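Local coordinates for putative metallopeptidase (Shewanella baltica OS155, PDB 3IEH), which binds a zinc ion and is probably a metallocarboxypeptidase-like hydrolase of the peptidase M14 family, at residues A[11-16]-A[20-25]; A[29-34]-A[85-90]; A[78-83]-A[251-256]; A[110-115]-A[120-125]; A[165-170]-A[265-270]. All coordinates share one frame; numbering follows the deposited sequence.

How the interactions relate
The five contacts lie in one M14 domain, a mixed eight-stranded sheet flanked by helices. Interaction 1 comes first along the chain and is in series with the others. It touches interaction 3, with centres about 9 Å apart, through Ser15, Asp16 and Asp254. Interactions 2 and 3 share helix 81-91, and interactions 3 and 5 share helix 253-271. These two helices pack together beside the sheet, also where Phe89 meets Thr265 and Leu268. Interactions 3 and 5, centres about 16 Å apart, connect this packing to the zinc site through Glu79 and His170. Interaction 4 falls between the two segments of interaction 3 in sequence; Phe114 touches both Ser80 and Pro83.

Interaction 1: A[11-16]-A[20-25]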
# COMPACT_ATOMS: atom_id res chain seq x y z
N PHE A 11 11.54 -10.83 9.54
CA PHE A 11 12.36 -10.61 8.36
C PHE A 11 12.99 -9.24 8.42
O PHE A 11 12.31 -8.24 8.64
CB PHE A 11 11.51 -10.68 7.10
CG PHE A 11 10.93 -12.05 6.83
CD1 PHE A 11 9.74 -12.45 7.42
CD2 PHE A 11 11.56 -12.92 5.95
CE1 PHE A 11 9.21 -13.69 7.16
CE2 PHE A 11 11.03 -14.18 5.69
CZ PHE A 11 9.86 -14.56 6.29
N GLN A 12 14.29 -9.18 8.19
CA GLN A 12 15.01 -7.95 8.27
C GLN A 12 16.05 -7.92 7.17
O GLN A 12 16.72 -8.92 6.96
CB GLN A 12 15.68 -7.87 9.63
CG GLN A 12 16.58 -6.67 9.78
CD GLN A 12 17.19 -6.58 11.13
OE1 GLN A 12 16.57 -6.10 12.07
NE2 GLN A 12 18.42 -7.03 11.23
N TRP A 13 16.19 -6.77 6.49
CA TRP A 13 17.17 -6.60 5.39
C TRP A 13 17.99 -5.34 5.60
O TRP A 13 17.55 -4.41 6.27
CB TRP A 13 16.44 -6.46 4.04
CG TRP A 13 15.65 -7.67 3.63
CD1 TRP A 13 16.11 -8.73 2.91
CD2 TRP A 13 14.26 -7.94 3.91
NE1 TRP A 13 15.10 -9.65 2.73
CE2 TRP A 13 13.96 -9.20 3.33
CE3 TRP A 13 13.25 -7.25 4.60
CZ2 TRP A 13 12.67 -9.79 3.40
CZ3 TRP A 13 11.96 -7.84 4.70
CH2 TRP A 13 11.69 -9.09 4.09
N LYS A 14 19.18 -5.30 5.03
CA LYS A 14 19.97 -4.06 5.07
C LYS A 14 19.70 -3.33 3.77
O LYS A 14 19.67 -3.93 2.72
CB LYS A 14 21.46 -4.33 5.22
CG LYS A 14 21.83 -5.13 6.46
CD LYS A 14 23.37 -5.19 6.71
CE LYS A 14 23.69 -6.04 7.92
NZ LYS A 14 22.95 -7.36 7.86
N SER A 15 19.47 -2.03 3.87
CA SER A 15 19.28 -1.16 2.71
C SER A 15 20.46 -0.24 2.61
O SER A 15 20.72 0.48 3.53
CB SER A 15 18.06 -0.27 2.92
OG SER A 15 18.03 0.80 1.97
N ASP A 16 21.17 -0.23 1.48
CA ASP A 16 22.22 0.78 1.35
C ASP A 16 21.67 2.05 0.78
O ASP A 16 22.31 3.08 0.89
CB ASP A 16 23.57 0.32 0.72
CG ASP A 16 23.43 -0.69 -0.39
OD1 ASP A 16 22.38 -1.34 -0.50
OD2 ASP A 16 24.42 -0.84 -1.13
N CYS A 20 20.43 1.63 6.49
CA CYS A 20 19.90 1.18 7.77
C CYS A 20 19.22 -0.18 7.63
O CYS A 20 19.21 -0.75 6.52
CB CYS A 20 18.94 2.23 8.31
SG CYS A 20 17.43 2.38 7.40
N GLU A 21 18.69 -0.70 8.74
CA GLU A 21 17.90 -1.95 8.74
C GLU A 21 16.46 -1.63 8.34
O GLU A 21 15.93 -0.56 8.66
CB GLU A 21 17.89 -2.60 10.13
CG GLU A 21 19.26 -2.96 10.71
CD GLU A 21 19.99 -4.04 9.92
OE1 GLU A 21 19.35 -4.99 9.41
OE2 GLU A 21 21.23 -3.93 9.83
N SER A 22 15.82 -2.56 7.66
CA SER A 22 14.45 -2.38 7.21
C SER A 22 13.43 -2.20 8.38
O SER A 22 12.36 -1.60 8.19
CB SER A 22 14.03 -3.54 6.33
OG SER A 22 14.14 -4.73 7.04
N THR A 23 13.77 -2.70 9.56
CA THR A 23 12.91 -2.62 10.71
C THR A 23 13.16 -1.36 11.53
O THR A 23 12.51 -1.14 12.55
CB THR A 23 13.16 -3.81 11.66
OG1 THR A 23 14.56 -3.86 11.94
CG2 THR A 23 12.69 -5.12 11.04
N ASP A 24 14.13 -0.55 11.12
CA ASP A 24 14.46 0.67 11.83
C ASP A 24 13.35 1.72 11.73
O ASP A 24 13.47 2.72 11.02
CB ASP A 24 15.76 1.26 11.27
CG ASP A 24 16.37 2.28 12.18
OD1 ASP A 24 15.66 2.87 13.04
OD2 ASP A 24 17.58 2.46 12.04
N ILE A 25 12.28 1.51 12.50
CA ILE A 25 11.10 2.36 12.45
C ILE A 25 11.37 3.80 12.94
O ILE A 25 10.70 4.74 12.49
CB ILE A 25 9.94 1.69 13.24
CG1 ILE A 25 8.59 2.25 12.78
CG2 ILE A 25 10.14 1.83 14.77
CD1 ILE A 25 7.40 1.58 13.46
O HOH W 1 11.82 -5.79 7.45
O HOH W 2 20.27 -7.94 8.29
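The backbone N of Trp13 gives a hydrogen bond to Ser22 OG at 2.9 Å, and Trp13 O takes one from Ser22 N at the same length. Ser22 N and OG thus share the task of holding the Trp13 backbone. Chi1 of 60° brings Ser22 OG to Trp13 N. A water joins Ser22 OG to Phe11 O. Further along, Ser15 N bonds Cys20 O at 3.0 Å, nearly straight at 176°, and Cys20 N returns a longer bond to Ser15 O. Ser15 with Cys20 is the hydrogen-bonded pair of a small antiparallel beta hairpin; Lys14 with Glu21 is the non-hydrogen-bonded pair. The side chains of Lys14 and Glu21 run side by side on one face. Lys14 NZ is 4.3 Å from Glu21 OE2, too far for a salt bridge, and a water links Lys14 NZ to Glu21 OE1. The extended Gln12 chain reaches over to Glu21 and Thr23, with Gln12 OE1 3.0 Å from Thr23 OG1. The Gln12 amide plane is turned 51° from the Glu21 carboxylate. At the Trp13 ring edge, CE3 lies 3.6 Å from Ser22 OG. The hairpin covers the start of helix 253-271: Trp13 meets Phe253 and makes a cation-pi contact with Arg256, while Ser15 OG bonds Asp254. Asp24 caps helix 25-39, whose Ile25 packs on helix 111-116.

Interaction 2: A[29-34]-A[85-90]; sequences YLLLEQ and GLLHFL
Helices 25-39 and 81-91 run in the same general direction where Leu31 and Leu32 meet Leu87. Their local axes cross at 33° and come no closer than 10.2 Å. This is helix-to-helix packing within the M14 alpha/beta fold, made wholly by leucines, without a hydrogen bond. The nearest backbone approach is between Leu32 and Leu87, with 6.5 Å between their CA atoms. Leu87 is the central residue. Its CB points toward helix 25-39, and its two methyls divide the work. Leu87 CD1 meets Leu31, lying 3.9 Å from Leu31 CB and a little farther from Leu31 CD1. Leu87 CD2 presses on the backbone of Leu32, 3.6 Å from Leu32 CA. The side chains of Leu31 and Leu32 each cross Leu87 at about a right angle. In Leu32, CG stands anti to the backbone N (chi1 -175°), and CD1 extends to the second methyl of Leu87. Around the contact, Phe28 also covers Leu87. Leu90 rests on Leu105 of strand 102-106, which places the helix against the sheet. The contact lies away from the zinc site. One turn beyond Leu87, Leu90 CD1 adds a looser touch, 4.3 Å from Leu32 CD1.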
# COMPACT_ATOMS: atom_id res chain seq x y z
N TYR A 29 10.45 6.98 10.56
CA TYR A 29 9.63 8.14 10.91
C TYR A 29 10.34 9.50 10.84
O TYR A 29 9.71 10.50 10.53
CB TYR A 29 9.05 7.98 12.31
CG TYR A 29 7.91 7.00 12.40
CD1 TYR A 29 6.83 7.07 11.54
CD2 TYR A 29 7.90 6.03 13.38
CE1 TYR A 29 5.76 6.18 11.66
CE2 TYR A 29 6.85 5.15 13.51
CZ TYR A 29 5.78 5.22 12.64
OH TYR A 29 4.74 4.32 12.79
N LEU A 30 11.63 9.52 11.19
CA LEU A 30 12.45 10.74 11.08
C LEU A 30 12.47 11.22 9.63
O LEU A 30 12.25 12.39 9.38
CB LEU A 30 13.88 10.44 11.57
CG LEU A 30 14.94 11.53 11.37
CD1 LEU A 30 14.49 12.84 12.01
CD2 LEU A 30 16.28 11.10 11.95
N LEU A 31 12.73 10.32 8.69
CA LEU A 31 12.74 10.67 7.27
C LEU A 31 11.30 10.95 6.78
O LEU A 31 11.07 11.81 5.94
CB LEU A 31 13.37 9.57 6.41
CG LEU A 31 14.81 9.09 6.72
CD1 LEU A 31 15.17 7.90 5.84
CD2 LEU A 31 15.89 10.20 6.61
N LEU A 32 10.32 10.23 7.31
CA LEU A 32 8.96 10.44 6.90
C LEU A 32 8.52 11.85 7.29
O LEU A 32 8.01 12.58 6.47
CB LEU A 32 8.02 9.40 7.54
CG LEU A 32 6.56 9.49 7.06
CD1 LEU A 32 6.49 9.21 5.55
CD2 LEU A 32 5.68 8.52 7.84
N GLU A 33 8.72 12.22 8.55
CA GLU A 33 8.44 13.56 9.01
C GLU A 33 9.14 14.59 8.12
O GLU A 33 8.48 15.54 7.66
CB GLU A 33 8.84 13.75 10.48
CG GLU A 33 8.03 12.93 11.49
N GLN A 34 10.44 14.41 7.84
CA GLN A 34 11.15 15.43 7.06
C GLN A 34 10.52 15.60 5.68
O GLN A 34 10.29 16.72 5.24
CB GLN A 34 12.66 15.16 6.96
CG GLN A 34 13.45 15.42 8.27
N GLY A 85 9.93 2.11 0.16
CA GLY A 85 9.66 2.48 -1.22
C GLY A 85 8.92 3.80 -1.30
O GLY A 85 9.19 4.61 -2.18
N LEU A 86 7.98 4.02 -0.38
CA LEU A 86 7.24 5.29 -0.33
C LEU A 86 8.17 6.43 0.05
O LEU A 86 8.06 7.52 -0.51
CB LEU A 86 6.05 5.23 0.63
CG LEU A 86 5.07 6.41 0.59
CD1 LEU A 86 4.75 6.91 -0.84
CD2 LEU A 86 3.77 6.03 1.31
N LEU A 87 9.09 6.18 0.98
CA LEU A 87 10.05 7.21 1.35
C LEU A 87 10.91 7.57 0.16
O LEU A 87 11.20 8.73 -0.07
CB LEU A 87 10.96 6.78 2.52
CG LEU A 87 10.45 6.98 3.94
CD1 LEU A 87 11.48 6.44 4.99
CD2 LEU A 87 10.15 8.47 4.19
N HIS A 88 11.35 6.57 -0.59
CA HIS A 88 12.18 6.80 -1.74
C HIS A 88 11.45 7.71 -2.73
O HIS A 88 11.99 8.72 -3.20
CB HIS A 88 12.54 5.50 -2.43
CG HIS A 88 13.39 5.72 -3.63
ND1 HIS A 88 12.85 5.94 -4.88
CD2 HIS A 88 14.73 5.84 -3.75
CE1 HIS A 88 13.83 6.15 -5.73
NE2 HIS A 88 14.98 6.09 -5.08
N PHE A 89 10.22 7.33 -3.03
CA PHE A 89 9.37 8.08 -3.94
C PHE A 89 9.18 9.54 -3.51
O PHE A 89 9.22 10.44 -4.35
CB PHE A 89 8.02 7.38 -4.03
CG PHE A 89 6.95 8.21 -4.62
CD1 PHE A 89 6.77 8.27 -6.00
CD2 PHE A 89 6.06 8.90 -3.80
CE1 PHE A 89 5.75 9.00 -6.55
CE2 PHE A 89 5.04 9.65 -4.34
CZ PHE A 89 4.89 9.71 -5.73
N LEU A 90 8.97 9.77 -2.22
CA LEU A 90 8.74 11.11 -1.71
C LEU A 90 10.00 11.94 -1.80
O LEU A 90 9.93 13.14 -2.08
CB LEU A 90 8.25 11.09 -0.27
CG LEU A 90 6.86 10.50 -0.12
CD1 LEU A 90 6.53 10.26 1.37
CD2 LEU A 90 5.81 11.37 -0.84

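Interaction 3: A[78-83]-A[251-256]. With ZN (zinc ion), chain B.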
# COMPACT_ATOMS: atom_id res chain seq x y z
N GLU A 78 6.44 -7.51 7.54
CA GLU A 78 7.59 -8.08 6.83
C GLU A 78 7.75 -7.53 5.40
O GLU A 78 8.72 -7.82 4.73
CB GLU A 78 7.52 -9.62 6.81
CG GLU A 78 6.78 -10.29 5.66
CD GLU A 78 5.27 -10.23 5.76
OE1 GLU A 78 4.77 -9.30 6.41
OE2 GLU A 78 4.58 -11.14 5.20
N GLU A 79 6.78 -6.76 4.94
CA GLU A 79 6.76 -6.26 3.58
C GLU A 79 7.23 -4.82 3.58
O GLU A 79 6.53 -3.91 3.14
CB GLU A 79 5.34 -6.41 3.06
CG GLU A 79 4.86 -7.86 3.22
CD GLU A 79 3.43 -8.08 2.79
OE1 GLU A 79 2.74 -7.10 2.35
OE2 GLU A 79 3.00 -9.25 2.89
N SER A 80 8.44 -4.65 4.10
CA SER A 80 8.98 -3.33 4.45
C SER A 80 9.47 -2.52 3.26
O SER A 80 9.60 -1.30 3.37
CB SER A 80 10.06 -3.49 5.52
OG SER A 80 11.00 -4.47 5.14
N ALA A 81 9.69 -3.15 2.10
CA ALA A 81 10.05 -2.40 0.90
C ALA A 81 8.90 -1.45 0.46
O ALA A 81 9.15 -0.43 -0.18
CB ALA A 81 10.50 -3.33 -0.24
N GLY A 82 7.65 -1.77 0.83
CA GLY A 82 6.52 -0.84 0.58
C GLY A 82 6.69 0.54 1.20
O GLY A 82 6.83 1.53 0.47
N PRO A 83 6.69 0.62 2.55
CA PRO A 83 6.97 1.86 3.28
C PRO A 83 8.27 2.55 2.87
O PRO A 83 8.26 3.76 2.58
CB PRO A 83 7.09 1.38 4.72
CG PRO A 83 6.18 0.13 4.79
CD PRO A 83 6.30 -0.49 3.44
N GLN A 251 13.86 -11.35 -3.34
CA GLN A 251 14.84 -10.59 -4.11
C GLN A 251 15.48 -9.53 -3.21
O GLN A 251 15.06 -9.30 -2.06
CB GLN A 251 14.15 -9.89 -5.31
CG GLN A 251 13.46 -10.81 -6.33
CD GLN A 251 14.41 -11.75 -7.08
OE1 GLN A 251 15.62 -11.60 -6.97
NE2 GLN A 251 13.86 -12.72 -7.84
N ASN A 252 16.48 -8.87 -3.77
CA ASN A 252 17.22 -7.80 -3.14
C ASN A 252 16.33 -6.65 -2.63
O ASN A 252 15.51 -6.08 -3.35
CB ASN A 252 18.28 -7.27 -4.10
CG ASN A 252 19.06 -6.11 -3.52
OD1 ASN A 252 18.57 -4.97 -3.46
ND2 ASN A 252 20.29 -6.39 -3.09
N PHE A 253 16.56 -6.28 -1.37
CA PHE A 253 15.74 -5.31 -0.71
C PHE A 253 15.70 -3.94 -1.44
O PHE A 253 14.60 -3.44 -1.72
CB PHE A 253 16.14 -5.17 0.76
CG PHE A 253 15.25 -4.24 1.52
CD1 PHE A 253 14.04 -4.68 2.00
CD2 PHE A 253 15.61 -2.90 1.72
CE1 PHE A 253 13.19 -3.82 2.69
CE2 PHE A 253 14.76 -2.03 2.40
CZ PHE A 253 13.54 -2.50 2.89
N ASP A 254 16.85 -3.36 -1.82
CA ASP A 254 16.85 -2.06 -2.51
C ASP A 254 16.18 -2.09 -3.89
O ASP A 254 15.58 -1.10 -4.32
CB ASP A 254 18.24 -1.44 -2.55
CG ASP A 254 18.73 -1.03 -1.15
OD1 ASP A 254 17.96 -0.48 -0.33
OD2 ASP A 254 19.91 -1.24 -0.88
N GLN A 255 16.26 -3.22 -4.57
CA GLN A 255 15.53 -3.39 -5.83
C GLN A 255 14.03 -3.31 -5.58
O GLN A 255 13.28 -2.75 -6.40
CB GLN A 255 15.87 -4.74 -6.47
CG GLN A 255 17.13 -4.69 -7.27
CD GLN A 255 16.94 -3.92 -8.58
OE1 GLN A 255 16.11 -4.29 -9.42
NE2 GLN A 255 17.73 -2.87 -8.76
N ARG A 256 13.60 -3.87 -4.44
CA ARG A 256 12.18 -3.84 -4.08
C ARG A 256 11.76 -2.41 -3.74
O ARG A 256 10.71 -1.95 -4.17
CB ARG A 256 11.89 -4.84 -2.94
CG ARG A 256 12.00 -6.29 -3.41
CD ARG A 256 12.60 -7.21 -2.35
NE ARG A 256 11.93 -7.03 -1.07
CZ ARG A 256 12.42 -7.44 0.10
NH1 ARG A 256 13.57 -8.08 0.18
NH2 ARG A 256 11.73 -7.21 1.20
ZN ZN B . 0.80 -8.26 2.27
O HOH W 3 0.14 -9.64 0.55
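Ala81 and Arg256 meet through their CB atoms, 3.4 Å apart, where the first turns of two buried helices come close. Beside them the Phe253 ring comes to Ser80 and Ala81 with its CE1 corner. Ser80 OG lies at the ring edge, near its plane, 3.3 Å from Phe253 CE1. Ala81 CB is 4.0 Å from Phe253 CE1. Phe253 CG is anti to its backbone N (chi1 -176°), which carries the ring across to the 78-83 segment. The ring also serves Arg256: Phe253 CD1 sits 3.4 Å above the guanidinium plane, offset toward its rim. Bends at chi2 and chi3 fold the arginine chain back to this position. Arg256 NH1 then bonds Gln251 O at 3.0 Å, almost in the guanidinium plane. Its NE forms a salt bridge with Glu171, and these contacts together fix the orientation of the group. Glu171 also accepts from Ala81 N, and it thereby ties both segments together. The helix of Phe253 is capped by Asn252, whose OD1 takes Gln255 N in the carbonyl plane on a lone pair. Glu79 takes no part in this packing; it binds zinc through both carboxylate oxygens, at 2.3 Å for OE1 and 2.5 Å for OE2. His76 and Glu79 form the HxxE zinc motif of M14 enzymes; His170 and a water complete the metal site. Glu171 N bonds Glu79 OE1. The contact thus joins the N-terminal part of helix 81-91, next to the HxxE motif, to the start of helix 253-271, with Trp13 and Phe114 packed on Ser80.

Interaction 4: A[110-115]-A[120-125]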
# COMPACT_ATOMS: atom_id res chain seq x y z
N ASN A 110 0.79 -0.76 9.95
CA ASN A 110 1.10 -1.76 10.95
C ASN A 110 2.50 -1.53 11.53
O ASN A 110 3.42 -2.32 11.28
CB ASN A 110 1.01 -3.16 10.30
CG ASN A 110 1.27 -4.30 11.26
OD1 ASN A 110 1.47 -4.13 12.49
ND2 ASN A 110 1.29 -5.51 10.71
N PRO A 111 2.66 -0.46 12.33
CA PRO A 111 3.98 -0.16 12.89
C PRO A 111 4.53 -1.21 13.84
O PRO A 111 5.77 -1.45 13.87
CB PRO A 111 3.77 1.18 13.62
CG PRO A 111 2.28 1.31 13.79
CD PRO A 111 1.68 0.61 12.62
N THR A 112 3.65 -1.84 14.62
CA THR A 112 4.12 -2.82 15.60
C THR A 112 4.73 -4.05 14.90
O THR A 112 5.76 -4.55 15.31
CB THR A 112 3.03 -3.20 16.64
OG1 THR A 112 1.96 -3.92 16.00
CG2 THR A 112 2.49 -1.95 17.37
N GLY A 113 4.12 -4.49 13.79
CA GLY A 113 4.68 -5.58 13.00
C GLY A 113 5.95 -5.18 12.29
O GLY A 113 6.93 -5.94 12.27
N PHE A 114 5.96 -3.96 11.75
CA PHE A 114 7.10 -3.37 11.04
C PHE A 114 8.37 -3.24 11.87
O PHE A 114 9.47 -3.45 11.34
CB PHE A 114 6.68 -2.00 10.52
CG PHE A 114 7.73 -1.28 9.70
CD1 PHE A 114 7.76 -1.42 8.32
CD2 PHE A 114 8.62 -0.39 10.30
CE1 PHE A 114 8.71 -0.71 7.55
CE2 PHE A 114 9.56 0.32 9.53
CZ PHE A 114 9.60 0.18 8.18
N SER A 115 8.25 -2.88 13.14
CA SER A 115 9.45 -2.76 14.04
C SER A 115 9.93 -4.15 14.43
O SER A 115 11.10 -4.34 14.79
CB SER A 115 9.16 -1.96 15.33
OG SER A 115 8.18 -2.62 16.13
N PHE A 120 1.96 -9.95 11.09
CA PHE A 120 0.91 -9.49 11.99
C PHE A 120 1.39 -8.33 12.85
O PHE A 120 2.62 -8.08 12.99
CB PHE A 120 0.43 -10.68 12.86
CG PHE A 120 -0.45 -11.69 12.13
CD1 PHE A 120 -0.69 -11.61 10.75
CD2 PHE A 120 -0.98 -12.77 12.81
CE1 PHE A 120 -1.48 -12.53 10.11
CE2 PHE A 120 -1.77 -13.72 12.17
CZ PHE A 120 -2.02 -13.60 10.82
N ASN A 121 0.43 -7.59 13.40
CA ASN A 121 0.76 -6.60 14.41
C ASN A 121 1.19 -7.43 15.62
O ASN A 121 1.12 -8.68 15.59
CB ASN A 121 -0.40 -5.63 14.69
CG ASN A 121 -1.65 -6.28 15.29
OD1 ASN A 121 -1.62 -7.39 15.83
ND2 ASN A 121 -2.77 -5.56 15.23
N LYS A 122 1.64 -6.77 16.66
CA LYS A 122 2.08 -7.52 17.83
C LYS A 122 0.95 -8.21 18.58
O LYS A 122 1.25 -8.97 19.47
CB LYS A 122 2.84 -6.66 18.82
CG LYS A 122 1.98 -5.66 19.56
CD LYS A 122 2.89 -4.82 20.39
CE LYS A 122 2.19 -3.96 21.40
NZ LYS A 122 3.29 -3.29 22.13
N TYR A 123 -0.32 -7.91 18.30
CA TYR A 123 -1.44 -8.61 18.98
C TYR A 123 -1.93 -9.87 18.23
O TYR A 123 -2.95 -10.46 18.60
CB TYR A 123 -2.62 -7.67 19.16
CG TYR A 123 -2.25 -6.36 19.80
CD1 TYR A 123 -1.77 -6.31 21.10
CD2 TYR A 123 -2.42 -5.16 19.11
CE1 TYR A 123 -1.43 -5.12 21.68
CE2 TYR A 123 -2.09 -3.96 19.70
CZ TYR A 123 -1.60 -3.94 20.98
OH TYR A 123 -1.28 -2.73 21.55
N GLY A 124 -1.23 -10.27 17.17
CA GLY A 124 -1.62 -11.45 16.39
C GLY A 124 -2.78 -11.21 15.43
O GLY A 124 -3.45 -12.15 15.01
N GLU A 125 -3.00 -9.95 15.05
CA GLU A 125 -4.06 -9.59 14.10
C GLU A 125 -3.43 -9.32 12.74
O GLU A 125 -2.26 -8.96 12.67
CB GLU A 125 -4.78 -8.33 14.54
CG GLU A 125 -5.27 -8.35 15.95
CD GLU A 125 -5.89 -7.04 16.40
OE1 GLU A 125 -5.39 -5.96 16.01
OE2 GLU A 125 -6.89 -7.11 17.15
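The amide planes of Asn110 and Asn121 stand almost perpendicular, 84° apart, and their side chains cross at about a right angle. One face of the Tyr123 ring carries Lys122 CG over its centre, and Glu125 C lies over one face of the Phe120 ring, offset toward its rim. Asn110 OD1 lies 3.2 Å from Asn121 CA and nearly as close to its CB. The same oxygen caps helix 111-116 by accepting from Gly113 N, which sits above the carbonyl plane, 52° out of it. In the other amide, Asn121 ND2 bonds Glu125 OE1 at 2.8 Å, with the partner in the amide plane. Asn121 OD1 accepts from Glu125 N and, weakly, from Tyr123 N, which braces the type I turn 121-124. The direct hydrogen bond across the contact runs from Lys122 N to Thr112 OG1, at 2.9 Å. Thr112 chi1 of 66° turns OG1 toward the turn. Gly113 CA lies 3.2 Å from Phe120 O, so the helix and the loop backbone come close here. Asn110 ND2 bonds Phe75 O, close to the zinc ligand His76. The loop 120-125 is thus fastened to the start of helix 111-116, whose Pro111 packs on helix 25-39 and strands 42-49 and 52-58.

Interaction 5: A[165-170]-A[265-270]. With ZN (zinc ion), chain B.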
# COMPACT_ATOMS: atom_id res chain seq x y z
N GLY A 165 -8.66 6.38 -7.37
CA GLY A 165 -7.64 5.36 -7.42
C GLY A 165 -7.11 5.00 -6.06
O GLY A 165 -6.93 5.87 -5.22
N ILE A 166 -6.91 3.71 -5.83
CA ILE A 166 -6.32 3.20 -4.60
C ILE A 166 -5.16 2.27 -5.03
O ILE A 166 -5.34 1.37 -5.85
CB ILE A 166 -7.38 2.46 -3.72
CG1 ILE A 166 -6.79 1.86 -2.42
CG2 ILE A 166 -8.02 1.30 -4.45
CD1 ILE A 166 -5.92 2.78 -1.64
N LEU A 167 -3.96 2.57 -4.55
CA LEU A 167 -2.84 1.67 -4.72
C LEU A 167 -2.42 1.25 -3.34
O LEU A 167 -2.27 2.09 -2.45
CB LEU A 167 -1.67 2.34 -5.44
CG LEU A 167 -0.29 1.66 -5.35
CD1 LEU A 167 -0.30 0.30 -5.98
CD2 LEU A 167 0.79 2.54 -5.98
N THR A 168 -2.23 -0.04 -3.15
CA THR A 168 -1.66 -0.52 -1.91
C THR A 168 -0.39 -1.33 -2.25
O THR A 168 -0.43 -2.17 -3.15
CB THR A 168 -2.68 -1.33 -1.07
OG1 THR A 168 -2.11 -1.56 0.23
CG2 THR A 168 -3.00 -2.67 -1.72
N CYS A 169 0.72 -1.06 -1.57
CA CYS A 169 2.00 -1.69 -1.90
C CYS A 169 2.42 -2.79 -0.93
O CYS A 169 2.84 -2.52 0.21
CB CYS A 169 3.05 -0.62 -1.99
SG CYS A 169 2.62 0.51 -3.36
N HIS A 170 2.29 -4.04 -1.39
CA HIS A 170 2.58 -5.20 -0.58
C HIS A 170 3.79 -5.92 -1.11
O HIS A 170 4.34 -5.56 -2.17
CB HIS A 170 1.38 -6.14 -0.59
CG HIS A 170 0.22 -5.62 0.21
ND1 HIS A 170 -0.13 -6.15 1.43
CD2 HIS A 170 -0.63 -4.60 -0.01
CE1 HIS A 170 -1.17 -5.50 1.91
NE2 HIS A 170 -1.50 -4.55 1.05
N THR A 265 4.94 5.75 -8.83
CA THR A 265 5.07 6.75 -9.85
C THR A 265 4.16 6.47 -11.03
O THR A 265 3.44 7.36 -11.52
CB THR A 265 6.54 6.84 -10.33
OG1 THR A 265 7.30 7.44 -9.29
CG2 THR A 265 6.65 7.74 -11.55
N HIS A 266 4.19 5.23 -11.49
CA HIS A 266 3.35 4.80 -12.60
C HIS A 266 1.86 4.88 -12.24
O HIS A 266 1.05 5.26 -13.08
CB HIS A 266 3.75 3.40 -13.07
CG HIS A 266 4.95 3.39 -13.97
ND1 HIS A 266 6.23 3.62 -13.50
CD2 HIS A 266 5.06 3.20 -15.30
CE1 HIS A 266 7.08 3.57 -14.51
NE2 HIS A 266 6.40 3.29 -15.61
N PHE A 267 1.51 4.50 -11.02
CA PHE A 267 0.14 4.57 -10.54
C PHE A 267 -0.39 6.00 -10.70
O PHE A 267 -1.46 6.20 -11.27
CB PHE A 267 0.07 4.12 -9.09
CG PHE A 267 -1.25 4.41 -8.41
CD1 PHE A 267 -2.37 3.64 -8.69
CD2 PHE A 267 -1.37 5.42 -7.48
CE1 PHE A 267 -3.60 3.88 -8.04
CE2 PHE A 267 -2.58 5.66 -6.83
CZ PHE A 267 -3.70 4.88 -7.12
N LEU A 268 0.37 6.97 -10.19
CA LEU A 268 0.04 8.40 -10.32
C LEU A 268 -0.07 8.90 -11.77
O LEU A 268 -0.99 9.64 -12.09
CB LEU A 268 1.06 9.26 -9.57
CG LEU A 268 1.11 9.07 -8.05
CD1 LEU A 268 2.11 10.06 -7.51
CD2 LEU A 268 -0.24 9.26 -7.37
N ALA A 269 0.86 8.48 -12.63
CA ALA A 269 0.83 8.83 -14.07
C ALA A 269 -0.41 8.21 -14.75
O ALA A 269 -1.14 8.88 -15.47
CB ALA A 269 2.13 8.39 -14.78
N LEU A 270 -0.67 6.94 -14.49
CA LEU A 270 -1.87 6.30 -15.04
C LEU A 270 -3.17 6.97 -14.58
O LEU A 270 -4.11 7.09 -15.36
CB LEU A 270 -1.90 4.81 -14.67
CG LEU A 270 -0.87 3.94 -15.38
CD1 LEU A 270 -0.55 2.71 -14.55
CD2 LEU A 270 -1.36 3.57 -16.82
ZN ZN B . 0.80 -8.26 2.27
O HOH W 3 0.14 -9.64 0.55
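Leu167 rests on the face of the Phe267 ring. Leu167 CB stands over the centre of the Phe267 ring, 3.4 Å from the centroid and only 3° off the normal, a clear CH-pi contact. Chi1 of 163° puts Leu167 CG roughly opposite its backbone N. From CG the branch ending in CD2 runs back along the phenylalanine, and Leu167 CD2 reaches Phe267 CB at 3.6 Å. CD2 is almost as close to Phe267 CG. Leucine and phenylalanine thus overlap head to tail, each running toward the other's backbone. The far end of the ring meets backbone: Phe267 CZ is 3.5 Å from Leu167 N, and Gly165 C lies at the ring edge, near its plane. Gly165, with positive phi after a helix, lets the backbone pass close to the ring.

This is strand-on-helix packing of the M14 alpha/beta fold. Strand 165-172 is an inner strand of the mixed sheet, between strands 68-73 and 242-248. Helix 253-271 lies over it, antiparallel, with 172° between local directions and 9.8 Å between axes. Phe267 also touches Ile71 of strand 68-73, and Leu167 touches Ile71 and Thr245 of strand 242-248.

Toward its end the same strand reaches the metal. His170 ND1 binds zinc at 2.5 Å, next to Glu79, His76 and a water. Its NE2 makes a weak hydrogen bond to Thr168 OG1, which has Ser72 OG as a further partner. The His170 side chain also touches Glu246, probably the catalytic proton donor or acceptor.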